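Local coordinates for protein histidine acid phosphatase (Hafnia alvei, PDB 4ARU) that belongs to the histidine phosphatase superfamily, branch 2, and combines a mixed beta sheet flanked by helices with a largely helical portion, at residues 47-52 against 96-101; 223-228 against 325-330. All coordinates share one frame; numbering follows the deposited sequence.

Contact 1 (47-52 against 96-101); sequences GYITPR and RKTGEA
Ile49 meets helix 93-106 with both of its branches, and its two methyls land on neighbouring residues. The contact across the segments is made by van der Waals packing. Ile49 CG2 rests on the base of the Lys97 side chain, 3.6 Å from Lys97 CB, while the bend of that chain at chi2 (-70°) carries the amine away from the isoleucine. The longer branch starts anti to the backbone N (chi1 -168°) and runs on extended, which brings Ile49 CD1 to 3.5 Å from Thr98 OG1, the two side chains crossing at about a right angle.

The Thr98 hydroxyl bonds outside the two segments, OG1 to Arg94 O and to Gly20 N, so the methyl touches a hydroxyl already tied to its own helix and to the loop next to His19. Ile49 N is held by Gln93 OE1 and Gly47 O by Arg94 NH1, two further ties to helix 93-106.

Thr50 N-caps helix 51-70, its OG1 bonded to Gly53 N. The next turns of the same helix extend the packing: Glu54 touches both Ile49 and Lys97, and Ile57 packs on Thr98 and Ala101. Helix 93-106 follows strand 85-89, and Gly20 follows strand 9-18; both strands belong to the mixed sheet.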
loop_
_atom_site.group_PDB
_atom_site.type_symbol
_atom_site.label_atom_id
_atom_site.label_comp_id
_atom_site.label_asym_id
_atom_site.label_seq_id
_atom_site.Cartn_x
_atom_site.Cartn_y
_atom_site.Cartn_z
ATOM N N GLY A 47 -9.154 7.899 -11.230
ATOM C CA GLY A 47 -9.262 7.208 -9.986
ATOM C C GLY A 47 -9.912 5.844 -9.985
ATOM O O GLY A 47 -9.871 5.170 -8.947
ATOM N N TYR A 48 -10.482 5.431 -11.101
ATOM C CA TYR A 48 -11.082 4.092 -11.143
ATOM C C TYR A 48 -10.022 3.032 -11.401
ATOM O O TYR A 48 -9.042 3.256 -12.102
ATOM C CB TYR A 48 -12.150 4.013 -12.246
ATOM C CG TYR A 48 -13.527 4.540 -11.873
ATOM C CD1 TYR A 48 -13.744 5.334 -10.745
ATOM C CD2 TYR A 48 -14.623 4.172 -12.610
ATOM C CE1 TYR A 48 -15.018 5.815 -10.433
ATOM C CE2 TYR A 48 -15.893 4.647 -12.318
ATOM C CZ TYR A 48 -16.094 5.471 -11.218
ATOM O OH TYR A 48 -17.392 5.925 -10.926
ATOM N N ILE A 49 -10.233 1.841 -10.870
ATOM C CA ILE A 49 -9.467 0.676 -11.299
ATOM C C ILE A 49 -9.853 0.370 -12.729
ATOM O O ILE A 49 -10.988 0.590 -13.148
ATOM C CB ILE A 49 -9.749 -0.541 -10.405
ATOM C CG1 ILE A 49 -8.749 -1.675 -10.652
ATOM C CG2 ILE A 49 -11.148 -1.054 -10.581
ATOM C CD1 ILE A 49 -8.815 -2.757 -9.569
ATOM N N THR A 50 -8.910 -0.052 -13.553
ATOM C CA THR A 50 -9.202 -0.469 -14.939
ATOM C C THR A 50 -9.540 -1.949 -15.014
ATOM O O THR A 50 -9.209 -2.732 -14.088
ATOM C CB THR A 50 -7.976 -0.267 -15.893
ATOM O OG1 THR A 50 -6.889 -1.114 -15.448
ATOM C CG2 THR A 50 -7.529 1.179 -15.856
ATOM N N PRO A 51 -10.179 -2.366 -16.113
ATOM C CA PRO A 51 -10.444 -3.810 -16.246
ATOM C C PRO A 51 -9.155 -4.649 -16.188
ATOM O O PRO A 51 -9.119 -5.752 -15.608
ATOM C CB PRO A 51 -11.214 -3.900 -17.543
ATOM C CG PRO A 51 -11.888 -2.566 -17.676
ATOM C CD PRO A 51 -10.969 -1.555 -17.047
ATOM N N ARG A 52 -8.071 -4.110 -16.740
ATOM C CA ARG A 52 -6.803 -4.809 -16.620
ATOM C C ARG A 52 -6.354 -4.884 -15.159
ATOM O O ARG A 52 -5.833 -5.891 -14.744
ATOM C CB ARG A 52 -5.739 -4.134 -17.499
ATOM C CG ARG A 52 -4.342 -4.656 -17.297
ATOM C CD ARG A 52 -3.533 -4.339 -18.502
ATOM N NE ARG A 52 -2.118 -4.527 -18.237
ATOM C CZ ARG A 52 -1.221 -4.936 -19.109
ATOM N NH1 ARG A 52 -1.539 -5.286 -20.343
ATOM N NH2 ARG A 52 0.030 -5.001 -18.691
ATOM N N ARG A 96 -13.402 -1.332 -3.792
ATOM C CA ARG A 96 -14.480 -2.293 -3.879
ATOM C C ARG A 96 -14.223 -3.269 -5.015
ATOM O O ARG A 96 -14.392 -4.494 -4.854
ATOM C CB ARG A 96 -15.838 -1.601 -4.047
ATOM C CG ARG A 96 -16.271 -0.869 -2.806
ATOM C CD ARG A 96 -17.635 -0.229 -2.852
ATOM N NE ARG A 96 -17.641 0.968 -3.702
ATOM C CZ ARG A 96 -18.096 1.024 -4.944
ATOM N NH1 ARG A 96 -18.571 -0.046 -5.561
ATOM N NH2 ARG A 96 -18.033 2.179 -5.580
ATOM N N LYS A 97 -13.832 -2.780 -6.197
ATOM C CA LYS A 97 -13.633 -3.667 -7.307
ATOM C C LYS A 97 -12.392 -4.543 -7.108
ATOM O O LYS A 97 -12.318 -5.672 -7.621
ATOM C CB LYS A 97 -13.533 -2.880 -8.600
ATOM C CG LYS A 97 -14.812 -2.160 -8.938
ATOM C CD LYS A 97 -15.899 -3.085 -9.334
ATOM C CE LYS A 97 -17.040 -2.275 -9.970
ATOM N NZ LYS A 97 -17.808 -3.149 -10.917
ATOM N N THR A 98 -11.398 -4.044 -6.400
ATOM C CA THR A 98 -10.275 -4.919 -6.031
ATOM C C THR A 98 -10.770 -6.094 -5.176
ATOM O O THR A 98 -10.377 -7.216 -5.392
ATOM C CB THR A 98 -9.232 -4.122 -5.228
ATOM O OG1 THR A 98 -8.618 -3.175 -6.129
ATOM C CG2 THR A 98 -8.161 -4.994 -4.676
ATOM N N GLY A 99 -11.600 -5.818 -4.159
ATOM C CA GLY A 99 -12.119 -6.882 -3.339
ATOM C C GLY A 99 -12.856 -7.904 -4.172
ATOM O O GLY A 99 -12.699 -9.121 -3.968
ATOM N N GLU A 100 -13.711 -7.442 -5.089
ATOM C CA GLU A 100 -14.438 -8.387 -5.977
ATOM C C GLU A 100 -13.497 -9.210 -6.889
ATOM O O GLU A 100 -13.719 -10.393 -7.075
ATOM C CB GLU A 100 -15.486 -7.644 -6.798
ATOM C CG GLU A 100 -16.591 -7.140 -5.861
ATOM C CD GLU A 100 -17.744 -6.413 -6.493
ATOM O OE1 GLU A 100 -17.665 -6.011 -7.683
ATOM O OE2 GLU A 100 -18.776 -6.311 -5.767
ATOM N N ALA A 101 -12.440 -8.590 -7.390
ATOM C CA ALA A 101 -11.499 -9.264 -8.249
ATOM C C ALA A 101 -10.675 -10.288 -7.467
ATOM O O ALA A 101 -10.351 -11.366 -7.988
ATOM C CB ALA A 101 -10.597 -8.260 -8.945
#

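Contact 2 (223-228 against 325-330); sequences IFLLEH and GQPDNT
Leu225 reaches from helix 213-229 to the loop 325-330, where an Asx turn at Asp328 shapes the chain between helix 307-317 and strand 335-342 of the histidine phosphatase fold. Leu225 carries the contact alone on its side. With CG anti to the backbone N (chi1 -175°), the side chain stands out from the helix and puts one methyl, CD1, among three residues of the loop. Leu225 CD1 lies 3.8 Å from Asp328 CB, the two side chains crossing at about a right angle. The ring of Pro327 adds an apolar contact, its CG 4.1 Å from Leu225 CD1. The third neighbour is polar: Gln326 OE1 sits 3.6 Å from Leu225 CD1. Leu359 of helix 359-363 touches both Leu225 and Pro327. A turn further along, His228 stacks its ring with His363.

Two bonds inside the loop, and one to Gln357, hold this surface. Gln326 bends at chi2 and hands its NE2 to the carbonyl O of Gln357, while Gln326 OE1 accepts from Asp328 N at 3.1 Å, in the carbonyl plane and on a lone pair. Two residues after Asp328, Thr330 N closes the Asx turn on Asp328 OD1 at 2.9 Å, coming from above the carboxylate, 61° out of its plane.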
loop_
_atom_site.group_PDB
_atom_site.type_symbol
_atom_site.label_atom_id
_atom_site.label_comp_id
_atom_site.label_asym_id
_atom_site.label_seq_id
_atom_site.Cartn_x
_atom_site.Cartn_y
_atom_site.Cartn_z
ATOM N N ILE A 223 2.551 7.537 -11.638
ATOM C CA ILE A 223 1.717 7.484 -12.841
ATOM C C ILE A 223 2.440 6.711 -13.960
ATOM O O ILE A 223 1.825 5.908 -14.668
ATOM C CB ILE A 223 1.238 8.883 -13.300
ATOM C CG1 ILE A 223 0.257 9.396 -12.234
ATOM C CG2 ILE A 223 0.704 8.825 -14.734
ATOM C CD1 ILE A 223 -0.082 10.852 -12.384
ATOM N N PHE A 224 3.745 6.934 -14.163
ATOM C CA PHE A 224 4.455 6.190 -15.180
ATOM C C PHE A 224 4.418 4.694 -14.873
ATOM O O PHE A 224 4.220 3.891 -15.770
ATOM C CB PHE A 224 5.908 6.656 -15.278
ATOM C CG PHE A 224 6.082 8.110 -15.649
ATOM C CD1 PHE A 224 5.200 8.799 -16.465
ATOM C CD2 PHE A 224 7.185 8.783 -15.195
ATOM C CE1 PHE A 224 5.410 10.134 -16.799
ATOM C CE2 PHE A 224 7.408 10.128 -15.528
ATOM C CZ PHE A 224 6.524 10.797 -16.315
ATOM N N LEU A 225 4.611 4.330 -13.610
ATOM C CA LEU A 225 4.574 2.926 -13.243
ATOM C C LEU A 225 3.182 2.343 -13.553
ATOM O O LEU A 225 3.050 1.208 -14.015
ATOM C CB LEU A 225 4.874 2.788 -11.762
ATOM C CG LEU A 225 4.976 1.317 -11.314
ATOM C CD1 LEU A 225 6.222 1.143 -10.502
ATOM C CD2 LEU A 225 3.763 0.816 -10.583
ATOM N N LEU A 226 2.157 3.123 -13.243
ATOM C CA LEU A 226 0.785 2.702 -13.542
ATOM C C LEU A 226 0.550 2.528 -15.034
ATOM O O LEU A 226 -0.060 1.561 -15.452
ATOM C CB LEU A 226 -0.267 3.620 -12.929
ATOM C CG LEU A 226 -0.338 3.642 -11.405
ATOM C CD1 LEU A 226 -1.179 4.803 -10.836
ATOM C CD2 LEU A 226 -0.909 2.335 -10.913
ATOM N N GLU A 227 1.078 3.440 -15.846
ATOM C CA GLU A 227 0.950 3.330 -17.296
ATOM C C GLU A 227 1.577 2.004 -17.774
ATOM O O GLU A 227 1.054 1.305 -18.615
ATOM C CB GLU A 227 1.684 4.457 -18.000
ATOM C CG GLU A 227 1.043 5.847 -17.824
ATOM C CD GLU A 227 1.888 6.961 -18.402
ATOM O OE1 GLU A 227 3.006 6.662 -18.853
ATOM O OE2 GLU A 227 1.427 8.132 -18.430
ATOM N N HIS A 228 2.736 1.709 -17.207
ATOM C CA HIS A 228 3.448 0.496 -17.534
ATOM C C HIS A 228 2.711 -0.774 -17.117
ATOM O O HIS A 228 2.584 -1.734 -17.877
ATOM C CB HIS A 228 4.844 0.556 -16.925
ATOM C CG HIS A 228 5.763 -0.541 -17.376
ATOM N ND1 HIS A 228 6.452 -0.501 -18.571
ATOM C CD2 HIS A 228 6.105 -1.707 -16.777
ATOM C CE1 HIS A 228 7.215 -1.589 -18.663
ATOM N NE2 HIS A 228 6.990 -2.348 -17.611
ATOM N N GLY A 325 12.601 -6.670 -8.236
ATOM C CA GLY A 325 11.825 -6.558 -9.460
ATOM C C GLY A 325 10.688 -5.576 -9.467
ATOM O O GLY A 325 9.970 -5.453 -10.439
ATOM N N GLN A 326 10.573 -4.804 -8.399
ATOM C CA GLN A 326 9.428 -3.878 -8.249
ATOM C C GLN A 326 9.909 -2.584 -7.586
ATOM O O GLN A 326 10.068 -2.540 -6.349
ATOM C CB GLN A 326 8.338 -4.577 -7.449
ATOM C CG GLN A 326 7.129 -3.718 -7.117
ATOM C CD GLN A 326 6.573 -3.021 -8.339
ATOM O OE1 GLN A 326 6.849 -1.844 -8.589
ATOM N NE2 GLN A 326 5.754 -3.729 -9.104
ATOM N N PRO A 327 10.099 -1.535 -8.372
ATOM C CA PRO A 327 10.625 -0.297 -7.828
ATOM C C PRO A 327 9.704 0.456 -6.865
ATOM O O PRO A 327 10.232 1.191 -6.033
ATOM C CB PRO A 327 10.942 0.531 -9.057
ATOM C CG PRO A 327 10.154 0.004 -10.142
ATOM C CD PRO A 327 9.859 -1.438 -9.825
ATOM N N ASP A 328 8.409 0.265 -6.942
ATOM C CA ASP A 328 7.486 0.892 -5.982
ATOM C C ASP A 328 7.407 0.011 -4.713
ATOM O O ASP A 328 7.109 -1.178 -4.815
ATOM C CB ASP A 328 6.114 0.968 -6.660
ATOM C CG ASP A 328 5.049 1.719 -5.834
ATOM O OD1 ASP A 328 5.312 2.112 -4.657
ATOM O OD2 ASP A 328 3.935 1.903 -6.393
ATOM N N ASN A 329 7.680 0.545 -3.532
ATOM C CA ASN A 329 7.570 -0.235 -2.291
ATOM C C ASN A 329 6.153 -0.620 -1.954
ATOM O O ASN A 329 5.965 -1.527 -1.174
ATOM C CB ASN A 329 8.131 0.521 -1.067
ATOM C CG ASN A 329 9.634 0.722 -1.121
ATOM O OD1 ASN A 329 10.326 0.055 -1.869
ATOM N ND2 ASN A 329 10.132 1.694 -0.373
ATOM N N THR A 330 5.186 0.087 -2.530
ATOM C CA THR A 330 3.751 -0.148 -2.269
ATOM C C THR A 330 3.042 -0.282 -3.611
ATOM O O THR A 330 2.209 0.555 -3.974
ATOM C CB THR A 330 3.135 0.961 -1.383
ATOM O OG1 THR A 330 3.472 2.248 -1.903
ATOM C CG2 THR A 330 3.644 0.857 0.084
#

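The centres of contacts 1 and 2 lie about 17 Å apart, and they touch through Arg52. Its NE bonds the carbonyl O of Ala229 and its NH2 that of His363; Arg52 NH2 packs 4.2 Å from His228 O. His363 ND1 in turn bonds His228 O, so the start of helix 51-70 and the ends of helices 213-229 and 359-363 meet at this point. Thr50 OG1 bonds Gln230 OE1, a second tie from the 47-52 segment to the residues just after helix 213-229. A bound sodium ion lies nearer contact 2, about 10 Å from the side chain of Leu225 against about 13 Å from that of Ile49.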